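Chitinase (Chromobacterium violaceum, PDB 4TXG) probably hydrolyses the glycosidic bonds of chitin as a family 18 glycoside hydrolase and binds carbohydrate. Local coordinates at residues Met459-Gly467 with Leu577-Lys588; Val600-Asp610 with Tyr622-Leu632. All coordinates share one frame; numbering follows the deposited sequence.

Interaction 1 of 2, residues Met459-Gly467 with Leu577-Lys588. With CS (cesium ion), chain M.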
loop_
_atom_site.group_PDB
_atom_site.type_symbol
_atom_site.label_atom_id
_atom_site.label_comp_id
_atom_site.label_asym_id
_atom_site.label_seq_id
_atom_site.Cartn_x
_atom_site.Cartn_y
_atom_site.Cartn_z
ATOM N N MET A 459 3.479 6.194 2.172
ATOM C CA MET A 459 2.229 6.519 1.495
ATOM C C MET A 459 2.437 6.684 -0.007
ATOM O O MET A 459 3.399 7.324 -0.438
ATOM C CB MET A 459 1.625 7.792 2.093
ATOM C CG MET A 459 1.365 7.681 3.595
ATOM S SD MET A 459 0.438 6.221 4.096
ATOM C CE MET A 459 -1.120 6.481 3.247
ATOM N N GLY A 460 1.528 6.114 -0.797
ATOM C CA GLY A 460 1.651 6.171 -2.247
ATOM C C GLY A 460 1.059 7.426 -2.872
ATOM O O GLY A 460 0.054 7.950 -2.405
ATOM N N VAL A 461 1.687 7.892 -3.948
ATOM C CA VAL A 461 1.139 8.960 -4.778
ATOM C C VAL A 461 1.213 8.528 -6.241
ATOM O O VAL A 461 2.084 7.724 -6.612
ATOM C CB VAL A 461 1.907 10.290 -4.607
ATOM C CG1 VAL A 461 1.823 10.783 -3.168
ATOM C CG2 VAL A 461 3.365 10.140 -5.056
ATOM N N PRO A 462 0.297 9.042 -7.078
ATOM C CA PRO A 462 0.282 8.657 -8.492
ATOM C C PRO A 462 1.074 9.608 -9.380
ATOM O O PRO A 462 1.024 10.816 -9.164
ATOM C CB PRO A 462 -1.203 8.732 -8.845
ATOM C CG PRO A 462 -1.684 9.903 -8.024
ATOM C CD PRO A 462 -0.901 9.832 -6.722
ATOM N N TYR A 463 1.790 9.066 -10.363
ATOM C CA TYR A 463 2.410 9.900 -11.390
ATOM C C TYR A 463 1.610 9.774 -12.688
ATOM O O TYR A 463 2.149 9.878 -13.792
ATOM C CB TYR A 463 3.873 9.501 -11.626
ATOM C CG TYR A 463 4.875 9.941 -10.567
ATOM C CD1 TYR A 463 4.475 10.620 -9.412
ATOM C CD2 TYR A 463 6.233 9.688 -10.744
ATOM C CE1 TYR A 463 5.420 11.015 -8.454
ATOM C CE2 TYR A 463 7.181 10.089 -9.807
ATOM C CZ TYR A 463 6.774 10.741 -8.670
ATOM O OH TYR A 463 7.730 11.122 -7.748
ATOM N N TYR A 464 0.308 9.560 -12.548
ATOM C CA TYR A 464 -0.566 9.350 -13.694
ATOM C C TYR A 464 -1.927 9.952 -13.359
ATOM O O TYR A 464 -2.200 10.277 -12.210
ATOM C CB TYR A 464 -0.715 7.859 -14.020
ATOM C CG TYR A 464 -1.371 7.108 -12.882
ATOM C CD1 TYR A 464 -0.605 6.588 -11.846
ATOM C CD2 TYR A 464 -2.759 6.969 -12.808
ATOM C CE1 TYR A 464 -1.190 5.930 -10.790
ATOM C CE2 TYR A 464 -3.354 6.307 -11.743
ATOM C CZ TYR A 464 -2.562 5.797 -10.736
ATOM O OH TYR A 464 -3.135 5.137 -9.668
ATOM N N THR A 465 -2.773 10.079 -14.368
ATOM C CA THR A 465 -4.116 10.616 -14.194
ATOM C C THR A 465 -5.190 9.539 -14.284
ATOM O O THR A 465 -4.954 8.446 -14.811
ATOM C CB THR A 465 -4.443 11.666 -15.277
ATOM O OG1 THR A 465 -4.541 11.002 -16.544
ATOM C CG2 THR A 465 -3.352 12.722 -15.351
ATOM N N ARG A 466 -6.367 9.867 -13.762
ATOM C CA ARG A 466 -7.611 9.185 -14.124
ATOM C C ARG A 466 -8.567 10.289 -14.542
ATOM O O ARG A 466 -8.409 11.438 -14.130
ATOM C CB ARG A 466 -8.207 8.383 -12.965
ATOM C CG ARG A 466 -7.325 7.289 -12.387
ATOM C CD ARG A 466 -7.037 6.165 -13.364
ATOM N NE ARG A 466 -6.611 4.974 -12.633
ATOM C CZ ARG A 466 -6.102 3.893 -13.206
ATOM N NH1 ARG A 466 -5.947 3.851 -14.525
ATOM N NH2 ARG A 466 -5.747 2.857 -12.457
ATOM N N GLY A 467 -9.561 9.967 -15.353
ATOM C CA GLY A 467 -10.427 11.028 -15.829
ATOM C C GLY A 467 -11.732 10.559 -16.442
ATOM O O GLY A 467 -11.847 9.411 -16.880
ATOM N N LEU A 577 -9.790 15.682 -15.475
ATOM C CA LEU A 577 -8.640 14.789 -15.339
ATOM C C LEU A 577 -7.975 15.033 -14.001
ATOM O O LEU A 577 -7.487 16.129 -13.752
ATOM C CB LEU A 577 -7.626 15.003 -16.472
ATOM C CG LEU A 577 -8.115 14.694 -17.887
ATOM C CD1 LEU A 577 -7.068 15.100 -18.910
ATOM C CD2 LEU A 577 -8.432 13.217 -18.014
ATOM N N SER A 578 -7.969 14.027 -13.130
ATOM C CA SER A 578 -7.290 14.177 -11.849
ATOM C C SER A 578 -5.784 14.080 -12.033
ATOM O O SER A 578 -5.289 13.112 -12.604
ATOM C CB SER A 578 -7.761 13.112 -10.852
ATOM O OG SER A 578 -6.965 13.166 -9.685
ATOM N N THR A 579 -5.056 15.076 -11.544
ATOM C CA THR A 579 -3.614 15.108 -11.741
ATOM C C THR A 579 -2.852 15.104 -10.416
ATOM O O THR A 579 -3.440 15.095 -9.333
ATOM C CB THR A 579 -3.192 16.343 -12.575
ATOM O OG1 THR A 579 -3.619 17.540 -11.913
ATOM C CG2 THR A 579 -3.826 16.291 -13.969
ATOM N N GLU A 580 -1.531 15.085 -10.518
ATOM C CA GLU A 580 -0.649 15.164 -9.362
ATOM C C GLU A 580 0.558 15.947 -9.845
ATOM O O GLU A 580 1.183 15.566 -10.837
ATOM C CB GLU A 580 -0.259 13.762 -8.868
ATOM C CG GLU A 580 0.559 13.729 -7.578
ATOM C CD GLU A 580 -0.304 13.841 -6.327
ATOM O OE1 GLU A 580 -1.029 14.845 -6.172
ATOM O OE2 GLU A 580 -0.268 12.918 -5.494
ATOM N N ASP A 581 0.882 17.062 -9.199
ATOM C CA ASP A 581 2.028 17.836 -9.685
ATOM C C ASP A 581 2.781 18.492 -8.535
ATOM O O ASP A 581 2.641 18.072 -7.387
ATOM C CB ASP A 581 1.605 18.862 -10.763
ATOM C CG ASP A 581 0.628 19.930 -10.269
ATOM O OD1 ASP A 581 0.557 20.228 -9.055
ATOM O OD2 ASP A 581 -0.065 20.515 -11.142
ATOM N N GLU A 582 3.602 19.495 -8.833
ATOM C CA GLU A 582 4.531 19.975 -7.813
ATOM C C GLU A 582 3.819 20.578 -6.608
ATOM O O GLU A 582 4.321 20.507 -5.483
ATOM C CB GLU A 582 5.504 20.985 -8.416
ATOM C CG GLU A 582 6.438 20.340 -9.434
ATOM C CD GLU A 582 6.889 21.297 -10.525
ATOM O OE1 GLU A 582 6.256 21.319 -11.614
ATOM O OE2 GLU A 582 7.889 22.010 -10.301
ATOM N N GLN A 583 2.644 21.159 -6.825
ATOM C CA GLN A 583 1.949 21.793 -5.708
ATOM C C GLN A 583 1.425 20.740 -4.734
ATOM O O GLN A 583 1.563 20.895 -3.514
ATOM C CB GLN A 583 0.801 22.686 -6.198
ATOM C CG GLN A 583 0.185 23.534 -5.069
ATOM C CD GLN A 583 -0.838 24.535 -5.579
ATOM O OE1 GLN A 583 -1.146 24.565 -6.770
ATOM N NE2 GLN A 583 -1.364 25.366 -4.677
ATOM N N SER A 584 0.840 19.663 -5.260
ATOM C CA SER A 584 0.266 18.645 -4.386
ATOM C C SER A 584 1.351 17.766 -3.771
ATOM O O SER A 584 1.235 17.357 -2.614
ATOM C CB SER A 584 -0.761 17.783 -5.133
ATOM O OG SER A 584 -0.240 17.209 -6.322
ATOM N N ILE A 585 2.407 17.487 -4.535
ATOM C CA ILE A 585 3.537 16.745 -3.997
ATOM C C ILE A 585 4.183 17.531 -2.844
ATOM O O ILE A 585 4.535 16.943 -1.824
ATOM C CB ILE A 585 4.593 16.418 -5.098
ATOM C CG1 ILE A 585 4.022 15.400 -6.094
ATOM C CG2 ILE A 585 5.881 15.871 -4.478
ATOM C CD1 ILE A 585 3.572 14.085 -5.460
ATOM N N ALA A 586 4.301 18.854 -2.979
ATOM C CA ALA A 586 4.910 19.642 -1.904
ATOM C C ALA A 586 4.042 19.610 -0.653
ATOM O O ALA A 586 4.550 19.517 0.472
ATOM C CB ALA A 586 5.146 21.077 -2.347
ATOM N N GLN A 587 2.731 19.695 -0.853
ATOM C CA GLN A 587 1.790 19.649 0.261
ATOM C C GLN A 587 1.823 18.268 0.950
ATOM O O GLN A 587 1.857 18.180 2.173
ATOM C CB GLN A 587 0.370 20.007 -0.230
ATOM C CG GLN A 587 -0.674 20.067 0.885
ATOM C CD GLN A 587 -1.945 20.837 0.525
ATOM O OE1 GLN A 587 -2.123 21.300 -0.605
ATOM N NE2 GLN A 587 -2.845 20.968 1.504
ATOM N N LYS A 588 1.862 17.190 0.171
ATOM C CA LYS A 588 1.935 15.848 0.749
ATOM C C LYS A 588 3.282 15.605 1.420
ATOM O O LYS A 588 3.359 14.951 2.465
ATOM C CB LYS A 588 1.681 14.788 -0.319
ATOM C CG LYS A 588 0.218 14.763 -0.761
ATOM C CD LYS A 588 -0.029 13.715 -1.838
ATOM C CE LYS A 588 -1.487 13.745 -2.298
ATOM N NZ LYS A 588 -1.779 12.652 -3.288
HETATM CS CS CS M . -2.011 2.302 -9.951
HETATM O O HOH W 1 -1.478 10.312 -1.858
HETATM O O HOH W 2 -3.945 11.481 -10.377
HETATM O O HOH W 3 -0.384 0.183 -8.007
HETATM O O HOH W 4 -2.621 0.749 -12.433
#

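Interaction 2 of 2, residues Val600-Asp610 with Tyr622-Leu632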
loop_
_atom_site.group_PDB
_atom_site.type_symbol
_atom_site.label_atom_id
_atom_site.label_comp_id
_atom_site.label_asym_id
_atom_site.label_seq_id
_atom_site.Cartn_x
_atom_site.Cartn_y
_atom_site.Cartn_z
ATOM N N VAL A 600 7.562 7.815 1.015
ATOM C CA VAL A 600 6.627 7.983 -0.080
ATOM C C VAL A 600 6.918 6.939 -1.147
ATOM O O VAL A 600 8.082 6.659 -1.450
ATOM C CB VAL A 600 6.722 9.409 -0.696
ATOM C CG1 VAL A 600 5.831 9.531 -1.918
ATOM C CG2 VAL A 600 6.358 10.487 0.333
ATOM N N MET A 601 5.856 6.354 -1.699
ATOM C CA MET A 601 5.962 5.409 -2.796
ATOM C C MET A 601 5.244 6.058 -3.984
ATOM O O MET A 601 4.335 6.846 -3.781
ATOM C CB MET A 601 5.341 4.060 -2.394
ATOM C CG MET A 601 5.131 3.061 -3.520
ATOM S SD MET A 601 3.545 3.367 -4.347
ATOM C CE MET A 601 2.400 2.614 -3.179
ATOM N N PHE A 602 5.657 5.769 -5.214
ATOM C CA PHE A 602 4.885 6.273 -6.346
ATOM C C PHE A 602 4.790 5.253 -7.474
ATOM O O PHE A 602 5.708 4.462 -7.705
ATOM C CB PHE A 602 5.470 7.608 -6.859
ATOM C CG PHE A 602 6.946 7.577 -7.111
ATOM C CD1 PHE A 602 7.436 7.200 -8.346
ATOM C CD2 PHE A 602 7.842 7.934 -6.119
ATOM C CE1 PHE A 602 8.798 7.177 -8.590
ATOM C CE2 PHE A 602 9.211 7.910 -6.362
ATOM C CZ PHE A 602 9.683 7.529 -7.598
ATOM N N TRP A 603 3.628 5.253 -8.126
ATOM C CA TRP A 603 3.390 4.505 -9.348
ATOM C C TRP A 603 3.165 5.529 -10.452
ATOM O O TRP A 603 2.245 6.334 -10.313
ATOM C CB TRP A 603 2.145 3.620 -9.203
ATOM C CG TRP A 603 1.864 2.838 -10.433
ATOM C CD1 TRP A 603 1.287 3.295 -11.587
ATOM C CD2 TRP A 603 2.188 1.468 -10.659
ATOM N NE1 TRP A 603 1.234 2.286 -12.520
ATOM C CE2 TRP A 603 1.768 1.150 -11.970
ATOM C CE3 TRP A 603 2.786 0.469 -9.876
ATOM C CZ2 TRP A 603 1.930 -0.124 -12.518
ATOM C CZ3 TRP A 603 2.939 -0.790 -10.419
ATOM C CH2 TRP A 603 2.515 -1.078 -11.726
ATOM N N GLU A 604 3.952 5.553 -11.528
ATOM C CA GLU A 604 5.138 4.734 -11.769
ATOM C C GLU A 604 6.240 5.671 -12.257
ATOM O O GLU A 604 5.964 6.811 -12.636
ATOM C CB GLU A 604 4.864 3.658 -12.829
ATOM C CG GLU A 604 4.318 4.277 -14.123
ATOM C CD GLU A 604 4.190 3.298 -15.274
ATOM O OE1 GLU A 604 3.038 2.943 -15.630
ATOM O OE2 GLU A 604 5.232 2.903 -15.836
ATOM N N LEU A 605 7.480 5.192 -12.272
ATOM C CA LEU A 605 8.618 6.033 -12.640
ATOM C C LEU A 605 8.443 6.711 -14.006
ATOM O O LEU A 605 8.762 7.891 -14.170
ATOM C CB LEU A 605 9.900 5.201 -12.618
ATOM C CG LEU A 605 10.443 4.962 -11.204
ATOM C CD1 LEU A 605 11.327 3.716 -11.156
ATOM C CD2 LEU A 605 11.234 6.183 -10.752
ATOM N N ALA A 606 7.899 5.982 -14.975
ATOM C CA ALA A 606 7.791 6.502 -16.341
ATOM C C ALA A 606 6.801 7.662 -16.484
ATOM O O ALA A 606 6.773 8.331 -17.519
ATOM C CB ALA A 606 7.408 5.388 -17.294
ATOM N N GLY A 607 5.989 7.898 -15.463
ATOM C CA GLY A 607 5.023 8.985 -15.521
ATOM C C GLY A 607 5.553 10.345 -15.088
ATOM O O GLY A 607 4.900 11.366 -15.319
ATOM N N ASP A 608 6.716 10.373 -14.442
ATOM C CA ASP A 608 7.294 11.643 -13.976
ATOM C C ASP A 608 7.773 12.443 -15.191
ATOM O O ASP A 608 7.988 11.875 -16.269
ATOM C CB ASP A 608 8.441 11.375 -12.997
ATOM C CG ASP A 608 8.787 12.585 -12.132
ATOM O OD1 ASP A 608 8.185 13.669 -12.305
ATOM O OD2 ASP A 608 9.683 12.435 -11.273
ATOM N N TYR A 609 7.946 13.753 -15.025
ATOM C CA TYR A 609 8.087 14.630 -16.183
ATOM C C TYR A 609 9.201 15.668 -16.073
ATOM O O TYR A 609 9.661 15.983 -14.982
ATOM C CB TYR A 609 6.757 15.348 -16.441
ATOM C CG TYR A 609 6.280 16.244 -15.306
ATOM C CD1 TYR A 609 6.714 17.568 -15.211
ATOM C CD2 TYR A 609 5.380 15.779 -14.353
ATOM C CE1 TYR A 609 6.278 18.396 -14.192
ATOM C CE2 TYR A 609 4.931 16.611 -13.330
ATOM C CZ TYR A 609 5.388 17.915 -13.257
ATOM O OH TYR A 609 4.958 18.748 -12.249
ATOM N N ASP A 610 9.626 16.176 -17.229
ATOM C CA ASP A 610 10.481 17.355 -17.345
ATOM C C ASP A 610 10.127 18.108 -18.617
ATOM O O ASP A 610 9.597 17.524 -19.570
ATOM C CB ASP A 610 11.970 16.984 -17.389
ATOM C CG ASP A 610 12.592 16.850 -16.012
ATOM O OD1 ASP A 610 12.373 17.731 -15.152
ATOM O OD2 ASP A 610 13.326 15.865 -15.804
ATOM N N TYR A 622 6.587 18.781 -22.628
ATOM C CA TYR A 622 6.923 17.907 -21.514
ATOM C C TYR A 622 7.069 16.465 -21.982
ATOM O O TYR A 622 6.416 16.028 -22.925
ATOM C CB TYR A 622 5.866 17.971 -20.411
ATOM C CG TYR A 622 5.856 19.261 -19.628
ATOM C CD1 TYR A 622 6.697 19.437 -18.538
ATOM C CD2 TYR A 622 4.994 20.298 -19.974
ATOM C CE1 TYR A 622 6.688 20.615 -17.808
ATOM C CE2 TYR A 622 4.967 21.482 -19.242
ATOM C CZ TYR A 622 5.821 21.632 -18.165
ATOM O OH TYR A 622 5.815 22.801 -17.442
ATOM N N PHE A 623 7.928 15.724 -21.302
ATOM C CA PHE A 623 8.129 14.325 -21.627
ATOM C C PHE A 623 8.675 13.674 -20.372
ATOM O O PHE A 623 8.679 14.291 -19.300
ATOM C CB PHE A 623 9.078 14.167 -22.823
ATOM C CG PHE A 623 9.039 12.797 -23.473
ATOM C CD1 PHE A 623 7.852 12.286 -23.978
ATOM C CD2 PHE A 623 10.193 12.037 -23.580
ATOM C CE1 PHE A 623 7.812 11.032 -24.575
ATOM C CE2 PHE A 623 10.167 10.787 -24.181
ATOM C CZ PHE A 623 8.974 10.286 -24.677
ATOM N N ILE A 624 9.132 12.438 -20.512
ATOM C CA ILE A 624 9.654 11.665 -19.399
ATOM C C ILE A 624 10.765 12.420 -18.670
ATOM O O ILE A 624 11.695 12.929 -19.302
ATOM C CB ILE A 624 10.192 10.314 -19.902
ATOM C CG1 ILE A 624 9.055 9.475 -20.494
ATOM C CG2 ILE A 624 10.933 9.582 -18.796
ATOM C CD1 ILE A 624 9.541 8.193 -21.185
ATOM N N GLY A 625 10.657 12.510 -17.347
ATOM C CA GLY A 625 11.646 13.238 -16.576
ATOM C C GLY A 625 11.576 12.919 -15.103
ATOM O O GLY A 625 11.063 11.871 -14.713
ATOM N N THR A 626 12.099 13.822 -14.278
ATOM C CA THR A 626 12.222 13.531 -12.852
ATOM C C THR A 626 11.794 14.674 -11.932
ATOM O O THR A 626 12.254 14.746 -10.797
ATOM C CB THR A 626 13.681 13.163 -12.483
ATOM O OG1 THR A 626 14.542 14.276 -12.762
ATOM C CG2 THR A 626 14.155 11.937 -13.265
ATOM N N THR A 627 10.917 15.557 -12.400
ATOM C CA THR A 627 10.529 16.721 -11.589
ATOM C C THR A 627 9.935 16.354 -10.220
ATOM O O THR A 627 10.356 16.887 -9.189
ATOM C CB THR A 627 9.531 17.609 -12.351
ATOM O OG1 THR A 627 10.206 18.206 -13.461
ATOM C CG2 THR A 627 8.987 18.721 -11.449
ATOM N N LEU A 628 8.974 15.440 -10.194
ATOM C CA LEU A 628 8.311 15.127 -8.929
ATOM C C LEU A 628 9.222 14.345 -7.968
ATOM O O LEU A 628 9.269 14.627 -6.769
ATOM C CB LEU A 628 7.015 14.352 -9.177
ATOM C CG LEU A 628 5.985 15.079 -10.043
ATOM C CD1 LEU A 628 4.700 14.262 -10.133
ATOM C CD2 LEU A 628 5.694 16.491 -9.521
ATOM N N THR A 629 9.959 13.377 -8.494
ATOM C CA THR A 629 10.904 12.640 -7.667
ATOM C C THR A 629 12.014 13.565 -7.165
ATOM O O THR A 629 12.474 13.432 -6.033
ATOM C CB THR A 629 11.485 11.451 -8.440
ATOM O OG1 THR A 629 10.423 10.526 -8.713
ATOM C CG2 THR A 629 12.556 10.745 -7.628
ATOM N N SER A 630 12.425 14.521 -7.998
ATOM C CA SER A 630 13.453 15.472 -7.588
ATOM C C SER A 630 12.953 16.372 -6.461
ATOM O O SER A 630 13.705 16.722 -5.544
ATOM C CB SER A 630 13.915 16.326 -8.773
ATOM O OG SER A 630 14.619 15.532 -9.717
ATOM N N LEU A 631 11.683 16.753 -6.540
ATOM C CA LEU A 631 11.080 17.560 -5.486
ATOM C C LEU A 631 11.027 16.770 -4.186
ATOM O O LEU A 631 11.369 17.295 -3.126
ATOM C CB LEU A 631 9.676 18.022 -5.883
ATOM C CG LEU A 631 8.864 18.774 -4.821
ATOM C CD1 LEU A 631 9.578 20.032 -4.352
ATOM C CD2 LEU A 631 7.475 19.116 -5.381
ATOM N N LEU A 632 10.600 15.512 -4.265
ATOM C CA LEU A 632 10.580 14.656 -3.077
ATOM C C LEU A 632 11.987 14.511 -2.477
ATOM O O LEU A 632 12.190 14.682 -1.270
ATOM C CB LEU A 632 10.012 13.273 -3.416
ATOM C CG LEU A 632 8.514 13.187 -3.684
ATOM C CD1 LEU A 632 8.160 11.813 -4.238
ATOM C CD2 LEU A 632 7.727 13.484 -2.418
HETATM O O HOH W 5 11.348 9.017 -13.849
HETATM O O HOH W 6 11.029 10.123 -11.278
HETATM O O HOH W 7 13.972 17.331 -12.973
HETATM O O HOH W 8 15.733 14.569 -15.617
#

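Interaction 1 of 2, residues Met459-Gly467 with Leu577-Lys588
E580 lies against V461 and P462, where strand 457-462 of the GH18 TIM barrel meets the loop leading into helix 582-594. Its CB sits 3.2 Å from P462 O, a buried carbonyl oxygen for which the model offers no hydrogen-bond partner. With CG anti to the backbone N (chi1 -174°), the chain passes the same oxygen and then bends at chi2 (82°), bringing CD near P462 CD. At the tip the two oxygens part company. OE1 lies unusually close to S584 OG, so the length of that bond is doubtful, while E580 OE2 faces V461 CB at 3.5 Å. E580 OE2 also forms a salt bridge of 2.7 Å with K588 NZ, using its syn lone pair. K588 stretches out beyond CG and runs past V461 in the opposite direction, its CD packing on V461 CG1. The other valine methyl, CG2, meets I585 CD1. K588 NZ is also bonded to A411 O and to a water that donates to G460 O, so the ammonium links helix, loop and strand. S584 OG in turn accepts from D581 N; with D581 OD1 taking Q583 N, this makes a capping box at the helix start. Farther along, S578 N donates to R466 O at 2.8 Å, joining the edge strand 466-468 to strand 575-578, and T465 CG2 lies beside T579 CG2. Y464 turns away from segment 577-588, and its OH binds a cesium ion together with D398 and two waters. A buried carboxylate paired with the K588 ammonium is consistent with an ionised E580.

Interaction 2 of 2, residues Val600-Asp610 with Tyr622-Leu632
D608, just ahead of the β-hairpin of strands 609-612 and 621-624, takes two backbone N-H groups from the first turn of helix 627-636, one on each carboxylate oxygen. Its CG stands anti to the backbone N (chi1 -161°), which carries the carboxylate to the helix: OD1 takes L628 N on its syn lone pair, and D608 OD2 takes T629 N at 2.9 Å in an almost straight bond (171°). OD1 also accepts Y609 N, from above the carboxylate plane. The D610 carboxylate turns towards G625, with D610 OD2 3.2 Å from G625 CA, and OD2 receives T626 N from well above its plane. T627 OG1 lies 2.7 Å from Y609 O and 2.8 Å from D610 OD1. The Y609 ring, in the position between backbone N and carbonyl carbon (chi1 62°), takes T627 CB over one face, 4.2 Å from the centroid, while L628 CG approaches CE2 obliquely; its OH bonds to E582. Y622 lies beside it, planes nearly perpendicular. Reciprocal backbone bonds make D610 and F623 a hydrogen-bonded antiparallel pair in the hairpin. In the barrel, the helix runs antiparallel to strand 599-603, and L632 CD1 reaches V600 CG1. T629 OG1, bonded to Y463 OH, comes 3.3 Å from F602 CZ.

How the interactions relate
Interactions 1 and 2 have centres about 10 Å apart and follow each other along the chain: helix 582-594, from interaction 1, leads into strand 599-603, which opens interaction 2. Strands 457-462 and 599-603 are parallel neighbours in the barrel sheet, probably hydrogen-bonded through V461 N to M601 O and Y463 N to W603 O. Y463 packs on F602, and side chains of helices 582-594 and 627-636 touch, I585 meeting both L631 and L632. The last barrel strand, which pairs with the first strand, 155-161, and the helix after it are thus packed against the preceding strand and helix, joining consecutive elements where the barrel closes on itself.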